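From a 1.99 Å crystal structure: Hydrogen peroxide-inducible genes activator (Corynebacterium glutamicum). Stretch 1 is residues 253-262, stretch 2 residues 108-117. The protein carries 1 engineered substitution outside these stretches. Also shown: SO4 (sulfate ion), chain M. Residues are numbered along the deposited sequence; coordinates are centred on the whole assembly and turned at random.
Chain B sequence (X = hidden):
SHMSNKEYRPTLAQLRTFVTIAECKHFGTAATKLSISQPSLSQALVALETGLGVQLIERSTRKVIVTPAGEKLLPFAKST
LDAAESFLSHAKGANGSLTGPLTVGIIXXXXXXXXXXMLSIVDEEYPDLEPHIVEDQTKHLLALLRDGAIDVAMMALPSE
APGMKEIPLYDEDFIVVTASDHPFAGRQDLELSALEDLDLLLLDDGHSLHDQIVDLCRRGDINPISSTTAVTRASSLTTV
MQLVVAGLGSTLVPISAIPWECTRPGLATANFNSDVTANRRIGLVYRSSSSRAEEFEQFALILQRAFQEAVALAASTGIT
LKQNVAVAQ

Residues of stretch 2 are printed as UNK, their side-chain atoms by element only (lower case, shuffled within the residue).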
# COMPACT_ATOMS: atom_id res chain seq x y z
N VAL B 253 -26.18 -12.05 -1.52
CA VAL B 253 -26.05 -10.65 -1.89
C VAL B 253 -27.27 -9.86 -1.39
O VAL B 253 -28.35 -10.42 -1.16
CB VAL B 253 -25.84 -10.43 -3.40
CG1 VAL B 253 -24.61 -11.19 -3.86
CG2 VAL B 253 -27.08 -10.80 -4.21
N PRO B 254 -27.10 -8.55 -1.20
CA PRO B 254 -28.27 -7.72 -0.88
C PRO B 254 -29.20 -7.64 -2.06
O PRO B 254 -28.74 -7.64 -3.19
CB PRO B 254 -27.66 -6.34 -0.61
CG PRO B 254 -26.19 -6.56 -0.54
CD PRO B 254 -25.86 -7.76 -1.32
N ILE B 255 -30.51 -7.58 -1.81
CA ILE B 255 -31.47 -7.58 -2.91
C ILE B 255 -31.32 -6.43 -3.92
O ILE B 255 -31.62 -6.62 -5.10
CB ILE B 255 -32.92 -7.69 -2.46
CG1 ILE B 255 -33.35 -6.56 -1.52
CG2 ILE B 255 -33.17 -9.09 -1.86
CD1 ILE B 255 -34.87 -6.49 -1.44
N SER B 256 -30.83 -5.28 -3.49
CA SER B 256 -30.58 -4.17 -4.43
C SER B 256 -29.55 -4.53 -5.47
O SER B 256 -29.56 -3.94 -6.54
CB SER B 256 -30.16 -2.87 -3.71
OG SER B 256 -28.90 -3.03 -3.08
N ALA B 257 -28.66 -5.48 -5.19
CA ALA B 257 -27.70 -5.94 -6.19
C ALA B 257 -28.30 -6.78 -7.35
O ALA B 257 -27.65 -6.95 -8.40
CB ALA B 257 -26.57 -6.73 -5.54
N ILE B 258 -29.49 -7.33 -7.16
CA ILE B 258 -30.05 -8.31 -8.11
C ILE B 258 -29.96 -7.90 -9.57
O ILE B 258 -29.40 -8.63 -10.37
CB ILE B 258 -31.45 -8.76 -7.66
CG1 ILE B 258 -31.32 -9.69 -6.44
CG2 ILE B 258 -32.20 -9.50 -8.76
CD1 ILE B 258 -32.61 -9.90 -5.68
N PRO B 259 -30.47 -6.71 -9.93
CA PRO B 259 -30.49 -6.42 -11.37
C PRO B 259 -29.12 -6.22 -11.96
O PRO B 259 -28.97 -6.30 -13.16
CB PRO B 259 -31.28 -5.10 -11.47
CG PRO B 259 -31.96 -4.93 -10.18
CD PRO B 259 -31.17 -5.68 -9.13
N TRP B 260 -28.13 -5.92 -11.12
CA TRP B 260 -26.79 -5.56 -11.59
C TRP B 260 -25.81 -6.71 -11.60
O TRP B 260 -24.85 -6.67 -12.32
CB TRP B 260 -26.24 -4.42 -10.71
CG TRP B 260 -27.13 -3.23 -10.76
CD1 TRP B 260 -28.07 -2.89 -9.87
CD2 TRP B 260 -27.22 -2.30 -11.84
NE1 TRP B 260 -28.73 -1.73 -10.29
CE2 TRP B 260 -28.18 -1.34 -11.48
CE3 TRP B 260 -26.53 -2.14 -13.04
CZ2 TRP B 260 -28.55 -0.29 -12.32
CZ3 TRP B 260 -26.87 -1.07 -13.87
CH2 TRP B 260 -27.89 -0.17 -13.51
N GLU B 261 -26.06 -7.71 -10.75
CA GLU B 261 -25.13 -8.81 -10.53
C GLU B 261 -25.71 -10.19 -10.84
O GLU B 261 -24.94 -11.08 -11.20
CB GLU B 261 -24.67 -8.80 -9.05
CG GLU B 261 -24.08 -7.50 -8.51
CD GLU B 261 -22.76 -7.03 -9.15
OE1 GLU B 261 -22.21 -7.76 -10.00
OE2 GLU B 261 -22.26 -5.90 -8.79
N CYS B 262 -27.02 -10.39 -10.66
CA CYS B 262 -27.62 -11.73 -10.61
C CYS B 262 -28.43 -12.15 -11.81
O CYS B 262 -29.06 -13.19 -11.75
CB CYS B 262 -28.55 -11.85 -9.41
SG CYS B 262 -27.74 -11.48 -7.89
N UNK B 108 -19.21 -0.26 -0.51
CA UNK B 108 -19.19 -0.76 -1.89
C UNK B 108 -20.30 -1.74 -2.28
O UNK B 108 -20.58 -1.88 -3.47
c UNK B 108 -17.84 -1.48 -2.00
c UNK B 108 -17.04 -1.09 -0.84
c UNK B 108 -17.93 -0.51 0.20
N UNK B 109 -20.89 -2.43 -1.30
CA UNK B 109 -21.99 -3.34 -1.57
C UNK B 109 -23.37 -2.67 -1.50
O UNK B 109 -24.37 -3.37 -1.56
c UNK B 109 -21.97 -4.58 -0.63
c UNK B 109 -20.63 -5.30 -0.73
o UNK B 109 -22.26 -4.19 0.71
N UNK B 110 -23.41 -1.35 -1.30
CA UNK B 110 -24.63 -0.58 -1.50
C UNK B 110 -24.52 0.44 -2.64
O UNK B 110 -25.50 0.61 -3.39
c UNK B 110 -25.03 0.12 -0.22
N UNK B 111 -23.35 1.08 -2.79
CA UNK B 111 -23.16 2.21 -3.71
C UNK B 111 -23.69 2.04 -5.15
O UNK B 111 -24.52 2.78 -5.58
c UNK B 111 -21.68 2.59 -3.77
N UNK B 112 -23.17 1.04 -5.89
CA UNK B 112 -23.55 0.95 -7.28
C UNK B 112 -25.05 0.70 -7.48
O UNK B 112 -25.56 1.01 -8.54
c UNK B 112 -22.21 -0.01 -5.49
c UNK B 112 -22.69 -0.20 -7.80
c UNK B 112 -22.35 -1.01 -6.57
N UNK B 113 -25.74 0.20 -6.47
CA UNK B 113 -27.12 -0.24 -6.57
C UNK B 113 -28.10 0.83 -6.13
O UNK B 113 -29.23 0.88 -6.61
c UNK B 113 -26.18 -2.51 -6.00
c UNK B 113 -24.04 -4.23 -6.36
o UNK B 113 -22.97 -5.09 -6.49
c UNK B 113 -25.76 -2.86 -7.28
c UNK B 113 -24.71 -3.74 -7.47
c UNK B 113 -27.31 -1.53 -5.78
c UNK B 113 -25.51 -3.03 -4.93
c UNK B 113 -24.42 -3.90 -5.12
N UNK B 114 -27.65 1.72 -5.24
CA UNK B 114 -28.47 2.84 -4.78
C UNK B 114 -28.24 4.10 -5.65
O UNK B 114 -29.15 4.95 -5.78
c UNK B 114 -28.25 3.11 -3.28
c UNK B 114 -29.45 3.88 -2.66
c UNK B 114 -30.71 3.03 -2.45
c UNK B 114 -26.93 3.79 -3.01
N UNK B 115 -27.05 4.24 -6.24
CA UNK B 115 -26.69 5.48 -6.92
C UNK B 115 -27.61 5.88 -8.08
O UNK B 115 -27.94 7.05 -8.20
c UNK B 115 -25.25 5.46 -7.45
c UNK B 115 -24.23 7.14 -5.84
c UNK B 115 -24.18 5.77 -6.41
c UNK B 115 -22.79 5.45 -6.99
N UNK B 116 -28.02 4.93 -8.94
CA UNK B 116 -28.81 5.44 -10.08
C UNK B 116 -30.04 6.20 -9.66
O UNK B 116 -30.25 7.31 -10.16
c UNK B 116 -28.02 3.25 -10.56
c UNK B 116 -29.15 4.18 -10.89
c UNK B 116 -27.68 3.51 -9.10
N UNK B 117 -30.82 5.66 -8.73
CA UNK B 117 -32.05 6.31 -8.26
C UNK B 117 -31.75 7.52 -7.42
O UNK B 117 -32.41 8.55 -7.56
o UNK B 117 -33.39 4.27 -8.29
c UNK B 117 -32.98 5.36 -7.50
S SO4 M . -19.26 -3.52 2.37
O1 SO4 M . -20.52 -2.82 1.54
O2 SO4 M . -18.65 -2.72 3.75
O3 SO4 M . -19.89 -5.02 2.73
O4 SO4 M . -18.07 -3.58 1.28
O HOH W 1 -27.87 -0.46 -2.19
O HOH W 2 -30.59 -0.47 -8.45

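Position 108 has three side-chain carbons that close a ring onto the backbone N. It does not reach stretch 1. This is Pro 108.

Position 109 has a first carbon that carries one oxygen and one carbon. A beta-branched side chain with a hydroxyl is threonine, so this is Thr 109. Its CA-to-CB bond points sideways to stretch 1, and its carbonyl O lies 3.8 Å from CG of Pro 254. Its N donates to O1 of SO4 at 2.9 Å, and its OG1 donates to the same O1 at a very short 2.4 Å.

Position 110 has one side-chain carbon; the CA-to-CB bond points away from stretch 1. It is Ala 110. Its carbonyl O takes a hydrogen bond from water 1 at 2.9 Å, and the same water donates to OG of Ser 256 at 2.9 Å.

Position 111 also has a single carbon, out of reach of stretch 1. It is Ala 111, where the helix begins.

Position 112 has three carbons closed onto the backbone N. It is Pro 112, and it makes no contact.

Position 113 has one carbon, then a ring of six carbons bearing one oxygen. Its CB is 3.4 Å from O of Ser 256, and the ring lies against Ala 257 and Trp 260. A phenol ring means tyrosine: Tyr 113. Its OH donates a hydrogen bond to OE2 of Glu 261 at 2.5 Å.

Position 114 has four carbons, forked at the first, with one arm two carbons long. This is Ile 114; its CA-to-CB bond points away from stretch 1.

Position 115 has four carbons, forked at the second. This is Leu 115, out of reach.

Position 116 has three carbons in a ring closed onto N. Its CA-to-CB bond points toward stretch 1, and one ring carbon touches Trp 260. It is Pro 116, with CG 4.0 Å from CZ2 of Trp 260.

Position 117 has one carbon, then one oxygen. It is Ser 117, beyond reach of stretch 1.

The contact centres on Tyr 113, the most covered residue of either stretch. CA of Ala 257 sits 3.6 Å from the centroid of the Tyr 113 ring, almost on its normal, as a CH-pi contact. CD1 of Trp 260 comes within 3.5 Å of CD2 of Tyr 113, with the rings oblique. Glu 261 meets the phenol near the ring plane, so the hydroxyl is bonded while the ring packs against carbon. Water 2 links O of Tyr 113 (2.7 Å, donating) and NE1 of Trp 260 (2.9 Å, accepting).

Stretch 2 108-117: PTAAPYILPS
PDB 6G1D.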